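Local coordinates for RNA methyltransferase, TrmH family (Porphyromonas gingivalis, PDB 2I6D), which probably binds RNA and transfers a methyl group to it, as a member of the TrmH family of knotted SPOUT methyltransferases, at residues M4-A7 with N8-K11; V111-P114 with G115-G118; L162-T165 with V166-L169. One frame throughout, in Å; residues are numbered along the deposited sequence.

Contact 1 of 3, residues M4-A7 with N8-K11; sequences MLSA and NQIK
A capping box closes the N-terminus of helix 7-15, with Ser6 as N-cap and Gln9 as its reciprocal partner. The hydroxyl oxygen Ser6 OG accepts the backbone N-H of Gln9 at 3.1 Å, and the side-chain carbonyl Gln9 OE1 takes the backbone N-H of Ser6 at 3.0 Å. The second bond is nearly straight, 166° at the hydrogen, although the donor stands somewhat tilted from the plane of the amide carbonyl. Two torsions make the exchange possible. Ser6 OG lies between its own backbone N and carbonyl carbon (chi1 73°), facing the first turn, while the Gln9 chain runs extended beyond CG (chi2 174°) and carries its amide back past the hydroxyl to the backbone N-H of Ser6. CG of Gln9 passes 3.3 Å from Ser6 OG on the way.

The first backbone bonds of the helix follow directly, from Ile10 N to Ser6 O and from Lys11 N to Ala7 O. Next to the box, Leu5 CB meets Ile10 CG1 at 3.8 Å, the pairing of a hydrophobic staple. Leu5 rests on Val67 and Leu69 of strand 65-69, and Ile10 on the loop residue Ile78, so the helix start is held on both the sheet and a loop.

A water donates to both Met4 O and Gln9 OE1, the latter at 2.7 Å. The glutamine oxygen therefore accepts two hydrogens, one from the backbone and one from water, which restrains rotation of the amide, while the serine hydroxyl gives the Gln9 N-H an acceptor at a helix end where no preceding turn supplies the usual i-4 carbonyl.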
loop_
_atom_site.group_PDB
_atom_site.type_symbol
_atom_site.label_atom_id
_atom_site.label_comp_id
_atom_site.label_asym_id
_atom_site.label_seq_id
_atom_site.Cartn_x
_atom_site.Cartn_y
_atom_site.Cartn_z
HETATM N N MSE A 4 21.506 24.370 7.747
HETATM C CA MSE A 4 21.912 23.206 8.545
HETATM C C MSE A 4 20.679 22.642 9.245
HETATM O O MSE A 4 19.902 23.393 9.815
HETATM C CB MSE A 4 22.989 23.573 9.594
HETATM C CG MSE A 4 24.339 24.088 9.046
HETATM SE SE MSE A 4 25.691 24.520 10.438
HETATM C CE MSE A 4 26.857 25.764 9.452
ATOM N N LEU A 5 20.490 21.328 9.184
ATOM C CA LEU A 5 19.530 20.641 10.051
ATOM C C LEU A 5 20.039 20.594 11.485
ATOM O O LEU A 5 21.204 20.306 11.708
ATOM C CB LEU A 5 19.319 19.198 9.586
ATOM C CG LEU A 5 18.598 18.995 8.263
ATOM C CD1 LEU A 5 18.671 17.528 7.869
ATOM C CD2 LEU A 5 17.153 19.449 8.394
ATOM N N SER A 6 19.164 20.834 12.451
ATOM C CA SER A 6 19.561 20.735 13.856
ATOM C C SER A 6 19.707 19.268 14.231
ATOM O O SER A 6 19.238 18.389 13.512
ATOM C CB SER A 6 18.523 21.405 14.757
ATOM O OG SER A 6 17.356 20.607 14.843
ATOM N N ALA A 7 20.351 19.008 15.361
ATOM C CA ALA A 7 20.483 17.644 15.861
ATOM C C ALA A 7 19.110 17.023 16.099
ATOM O O ALA A 7 18.902 15.853 15.808
ATOM C CB ALA A 7 21.304 17.614 17.130
ATOM N N ASN A 8 18.175 17.817 16.624
ATOM C CA ASN A 8 16.810 17.342 16.829
ATOM C C ASN A 8 16.121 16.942 15.525
ATOM O O ASN A 8 15.445 15.921 15.453
ATOM C CB ASN A 8 15.986 18.371 17.608
ATOM C CG ASN A 8 16.460 18.526 19.040
ATOM O OD1 ASN A 8 17.239 17.707 19.551
ATOM N ND2 ASN A 8 16.012 19.593 19.697
ATOM N N GLN A 9 16.313 17.733 14.480
ATOM C CA GLN A 9 15.677 17.442 13.203
ATOM C C GLN A 9 16.199 16.143 12.598
ATOM O O GLN A 9 15.433 15.325 12.096
ATOM C CB GLN A 9 15.855 18.613 12.244
ATOM C CG GLN A 9 14.995 19.813 12.625
ATOM C CD GLN A 9 15.276 21.014 11.765
ATOM O OE1 GLN A 9 16.420 21.264 11.378
ATOM N NE2 GLN A 9 14.237 21.780 11.468
ATOM N N ILE A 10 17.512 15.951 12.671
ATOM C CA ILE A 10 18.150 14.733 12.192
ATOM C C ILE A 10 17.643 13.510 12.978
ATOM O O ILE A 10 17.278 12.500 12.398
ATOM C CB ILE A 10 19.701 14.878 12.248
ATOM C CG1 ILE A 10 20.158 15.880 11.169
ATOM C CG2 ILE A 10 20.392 13.514 12.088
ATOM C CD1 ILE A 10 21.624 16.258 11.247
ATOM N N LYS A 11 17.585 13.626 14.297
ATOM C CA LYS A 11 17.058 12.553 15.138
ATOM C C LYS A 11 15.608 12.210 14.754
ATOM O O LYS A 11 15.259 11.040 14.538
ATOM C CB LYS A 11 17.162 12.954 16.611
ATOM C CG LYS A 11 16.650 11.935 17.598
ATOM C CD LYS A 11 16.919 12.449 19.015
ATOM C CE LYS A 11 16.501 11.445 20.080
ATOM N NZ LYS A 11 15.010 11.390 20.189
HETATM O O HOH W 1 17.178 23.707 10.559
#

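Contact 2 of 3, residues V111-P114 with G115-G118; sequences VQDP and GNVG. With ACY (acetic acid), chain B.
Asp113 and Asn116 meet at the start of helix 114-127, where Asp113 is the N-cap residue and its carboxylate makes the capping bond. Asp113 OD2 accepts the backbone N-H of Asn116 at 2.8 Å, on its anti side and 22° out of the carboxylate plane. With CG anti to the backbone N (chi1 -178°), the acid swings over the first turn, and its other oxygen, OD1, receives a hydrogen from a water that accepts from Gly115 N at 3.0 Å. One carboxylate thus serves two N-H groups of the first turn, one directly and one through water.

An acetic acid molecule, probably from the crystallisation liquor, binds beside the cap. Its atom O is gripped by Asp113 N at 3.1 Å and by Asn116 ND2 at 3.0 Å, the latter almost straight at 171°. The Asn116 amide is positioned from its other end, since OD1 accepts from Asn241 ND2.

The sequence from Asp113 to Gly118 matches the conserved first motif of the SpoU family. On the apolar side, Val111 CG1 packs 3.8 Å from Val117 CG2. This turn follows strand 104-109 and touches helix 242-255 (Val111 on Val242), helix 144-148 (Pro114) and a loop (Val117 on Ala139).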
loop_
_atom_site.group_PDB
_atom_site.type_symbol
_atom_site.label_atom_id
_atom_site.label_comp_id
_atom_site.label_asym_id
_atom_site.label_seq_id
_atom_site.Cartn_x
_atom_site.Cartn_y
_atom_site.Cartn_z
ATOM N N VAL A 111 -0.117 -10.796 4.278
ATOM C CA VAL A 111 0.844 -10.665 3.181
ATOM C C VAL A 111 2.014 -9.866 3.766
ATOM O O VAL A 111 2.012 -8.619 3.784
ATOM C CB VAL A 111 0.227 -9.983 1.952
ATOM C CG1 VAL A 111 1.295 -9.786 0.847
ATOM C CG2 VAL A 111 -0.905 -10.837 1.399
ATOM N N GLN A 112 2.987 -10.604 4.291
ATOM C CA GLN A 112 4.040 -10.018 5.119
ATOM C C GLN A 112 5.147 -9.384 4.302
ATOM O O GLN A 112 5.809 -8.470 4.764
ATOM C CB GLN A 112 4.633 -11.050 6.083
ATOM C CG GLN A 112 3.577 -11.949 6.676
ATOM C CD GLN A 112 3.931 -12.472 8.040
ATOM O OE1 GLN A 112 5.097 -12.783 8.324
ATOM N NE2 GLN A 112 2.922 -12.570 8.908
ATOM N N ASP A 113 5.361 -9.868 3.093
ATOM C CA ASP A 113 6.522 -9.430 2.341
ATOM C C ASP A 113 6.337 -8.010 1.795
ATOM O O ASP A 113 5.396 -7.748 1.058
ATOM C CB ASP A 113 6.823 -10.399 1.204
ATOM C CG ASP A 113 8.071 -9.998 0.428
ATOM O OD1 ASP A 113 9.168 -10.151 0.965
ATOM O OD2 ASP A 113 7.943 -9.502 -0.703
ATOM N N PRO A 114 7.238 -7.088 2.177
ATOM C CA PRO A 114 7.204 -5.707 1.682
ATOM C C PRO A 114 7.240 -5.615 0.162
ATOM O O PRO A 114 6.521 -4.800 -0.415
ATOM C CB PRO A 114 8.466 -5.075 2.310
ATOM C CG PRO A 114 8.750 -5.905 3.485
ATOM C CD PRO A 114 8.316 -7.293 3.161
ATOM N N GLY A 115 8.074 -6.439 -0.479
ATOM C CA GLY A 115 8.128 -6.492 -1.943
ATOM C C GLY A 115 6.780 -6.801 -2.558
ATOM O O GLY A 115 6.334 -6.089 -3.472
ATOM N N ASN A 116 6.134 -7.867 -2.074
ATOM C CA ASN A 116 4.821 -8.269 -2.559
ATOM C C ASN A 116 3.788 -7.157 -2.355
ATOM O O ASN A 116 2.992 -6.882 -3.264
ATOM C CB ASN A 116 4.344 -9.573 -1.892
ATOM C CG ASN A 116 5.127 -10.790 -2.369
ATOM O OD1 ASN A 116 5.714 -10.773 -3.447
ATOM N ND2 ASN A 116 5.168 -11.842 -1.549
ATOM N N VAL A 117 3.819 -6.497 -1.187
ATOM C CA VAL A 117 2.811 -5.471 -0.905
ATOM C C VAL A 117 2.982 -4.288 -1.858
ATOM O O VAL A 117 2.000 -3.795 -2.419
ATOM C CB VAL A 117 2.786 -5.023 0.590
ATOM C CG1 VAL A 117 1.885 -3.788 0.782
ATOM C CG2 VAL A 117 2.297 -6.182 1.511
ATOM N N GLY A 118 4.230 -3.864 -2.069
ATOM C CA GLY A 118 4.532 -2.797 -3.025
ATOM C C GLY A 118 4.056 -3.129 -4.426
ATOM O O GLY A 118 3.493 -2.274 -5.125
HETATM C C ACY B . 3.708 -13.080 1.400
HETATM O O ACY B . 3.939 -11.901 1.239
HETATM O OXT ACY B . 3.632 -13.968 0.472
HETATM C CH3 ACY B . 3.493 -13.420 2.836
HETATM O O HOH W 2 10.555 -7.866 0.412
#

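Contact 3 of 3, residues L162-T165 with V166-L169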
loop_
_atom_site.group_PDB
_atom_site.type_symbol
_atom_site.label_atom_id
_atom_site.label_comp_id
_atom_site.label_asym_id
_atom_site.label_seq_id
_atom_site.Cartn_x
_atom_site.Cartn_y
_atom_site.Cartn_z
ATOM N N LEU A 162 -6.456 -2.850 9.049
ATOM C CA LEU A 162 -7.693 -3.228 9.716
ATOM C C LEU A 162 -7.457 -3.564 11.174
ATOM O O LEU A 162 -6.414 -4.114 11.514
ATOM C CB LEU A 162 -8.369 -4.418 9.031
ATOM C CG LEU A 162 -8.787 -4.309 7.563
ATOM C CD1 LEU A 162 -9.507 -5.567 7.138
ATOM C CD2 LEU A 162 -9.708 -3.126 7.371
ATOM N N LYS A 163 -8.427 -3.213 12.022
ATOM C CA LYS A 163 -8.410 -3.564 13.433
ATOM C C LYS A 163 -8.783 -5.039 13.617
ATOM O O LYS A 163 -8.165 -5.774 14.415
ATOM C CB LYS A 163 -9.439 -2.730 14.205
ATOM C CG LYS A 163 -9.144 -1.254 14.357
ATOM C CD LYS A 163 -10.137 -0.634 15.345
ATOM C CE LYS A 163 -10.069 0.886 15.325
ATOM N NZ LYS A 163 -10.127 1.404 13.922
ATOM N N ASN A 164 -9.832 -5.457 12.915
ATOM C CA ASN A 164 -10.384 -6.801 13.100
ATOM C C ASN A 164 -10.896 -7.229 11.748
ATOM O O ASN A 164 -12.052 -6.952 11.401
ATOM C CB ASN A 164 -11.521 -6.809 14.121
ATOM C CG ASN A 164 -12.027 -8.242 14.469
ATOM O OD1 ASN A 164 -11.876 -9.200 13.705
ATOM N ND2 ASN A 164 -12.659 -8.360 15.626
ATOM N N THR A 165 -10.033 -7.908 11.008
ATOM C CA THR A 165 -10.341 -8.362 9.635
ATOM C C THR A 165 -11.650 -9.140 9.560
ATOM O O THR A 165 -12.506 -8.864 8.722
ATOM C CB THR A 165 -9.205 -9.266 9.086
ATOM O OG1 THR A 165 -7.966 -8.544 9.128
ATOM C CG2 THR A 165 -9.495 -9.720 7.661
ATOM N N VAL A 166 -11.789 -10.118 10.448
ATOM C CA VAL A 166 -12.940 -10.990 10.448
ATOM C C VAL A 166 -14.209 -10.206 10.707
ATOM O O VAL A 166 -15.163 -10.354 9.956
ATOM C CB VAL A 166 -12.785 -12.167 11.454
ATOM C CG1 VAL A 166 -14.118 -12.899 11.637
ATOM C CG2 VAL A 166 -11.715 -13.140 10.946
ATOM N N ASP A 167 -14.193 -9.346 11.726
ATOM C CA ASP A 167 -15.342 -8.499 12.090
ATOM C C ASP A 167 -15.752 -7.611 10.907
ATOM O O ASP A 167 -16.943 -7.448 10.631
ATOM C CB ASP A 167 -14.965 -7.557 13.229
ATOM C CG ASP A 167 -15.399 -8.038 14.565
ATOM O OD1 ASP A 167 -15.751 -7.146 15.381
ATOM O OD2 ASP A 167 -15.394 -9.277 14.818
ATOM N N THR A 168 -14.758 -7.014 10.251
ATOM C CA THR A 168 -14.972 -6.183 9.087
ATOM C C THR A 168 -15.567 -6.969 7.928
ATOM O O THR A 168 -16.549 -6.532 7.310
ATOM C CB THR A 168 -13.652 -5.545 8.632
ATOM O OG1 THR A 168 -13.244 -4.623 9.641
ATOM C CG2 THR A 168 -13.821 -4.785 7.310
ATOM N N LEU A 169 -14.981 -8.129 7.612
ATOM C CA LEU A 169 -15.545 -8.964 6.568
ATOM C C LEU A 169 -16.976 -9.394 6.891
ATOM O O LEU A 169 -17.853 -9.339 6.030
ATOM C CB LEU A 169 -14.684 -10.204 6.332
ATOM C CG LEU A 169 -13.423 -10.018 5.519
ATOM C CD1 LEU A 169 -12.763 -11.400 5.334
ATOM C CD2 LEU A 169 -13.694 -9.332 4.163
HETATM O O HOH W 3 -9.594 -10.965 12.348
HETATM O O HOH W 4 -11.578 -4.072 11.418
#
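Asn164, the N-cap of helix 165-174, turns its amide over the first turn because CG lies opposite the backbone N (chi1 -173°), and Asp167, with chi1 off the usual staggered positions, lays its carboxylate against that amide. The two flat groups stack with their planes 18° apart, Asn164 CG standing 3.3 Å from Asp167 CB. Asn164 ND2 comes within 3.0 Å of Asp167 OD2, but face against face, so the angle is poor for a hydrogen bond.

The capping bond runs from the backbone N of Asp167 to Asn164 OD1, 3.1 Å long. It is straight at the hydrogen, yet the donor sits 70° out of the carbonyl plane, over the amide face. A water donates to the same oxygen and accepts from Val166 N at 3.0 Å, extending the cap by one more N-H. A second water accepts from Asn164 N and lies close to Thr168 OG1.

Regular helix bonds begin with Thr168 N to Asn164 O and Leu169 N to Thr165 O. The turn after strand 158-161, outermost of the parallel sheet within this chain, packs on strands 131-134 and 104-109, while Val166 and Leu169 touch Val216 of helix 214-217.

Overall arrangement
Each contact is the N-terminal cap of a helix, and they come in series along the chain: 4-11, then 111-118, then 162-169. Contact 1 opens helix 7-15 beside the four-stranded mixed sheet of the N-terminal region, which probably binds substrate, with its centre about 32 Å from that of contact 2 and about 40 Å from that of contact 3. Contacts 2 and 3 belong to the SpoU methylase region and follow strands 104-109 and 158-161 of one parallel sheet. Their centres are about 20 Å apart and their nearest atoms about 9 Å, without touching. Serine, aspartate and asparagine thus solve the same capping problem in two separate parts of the protein.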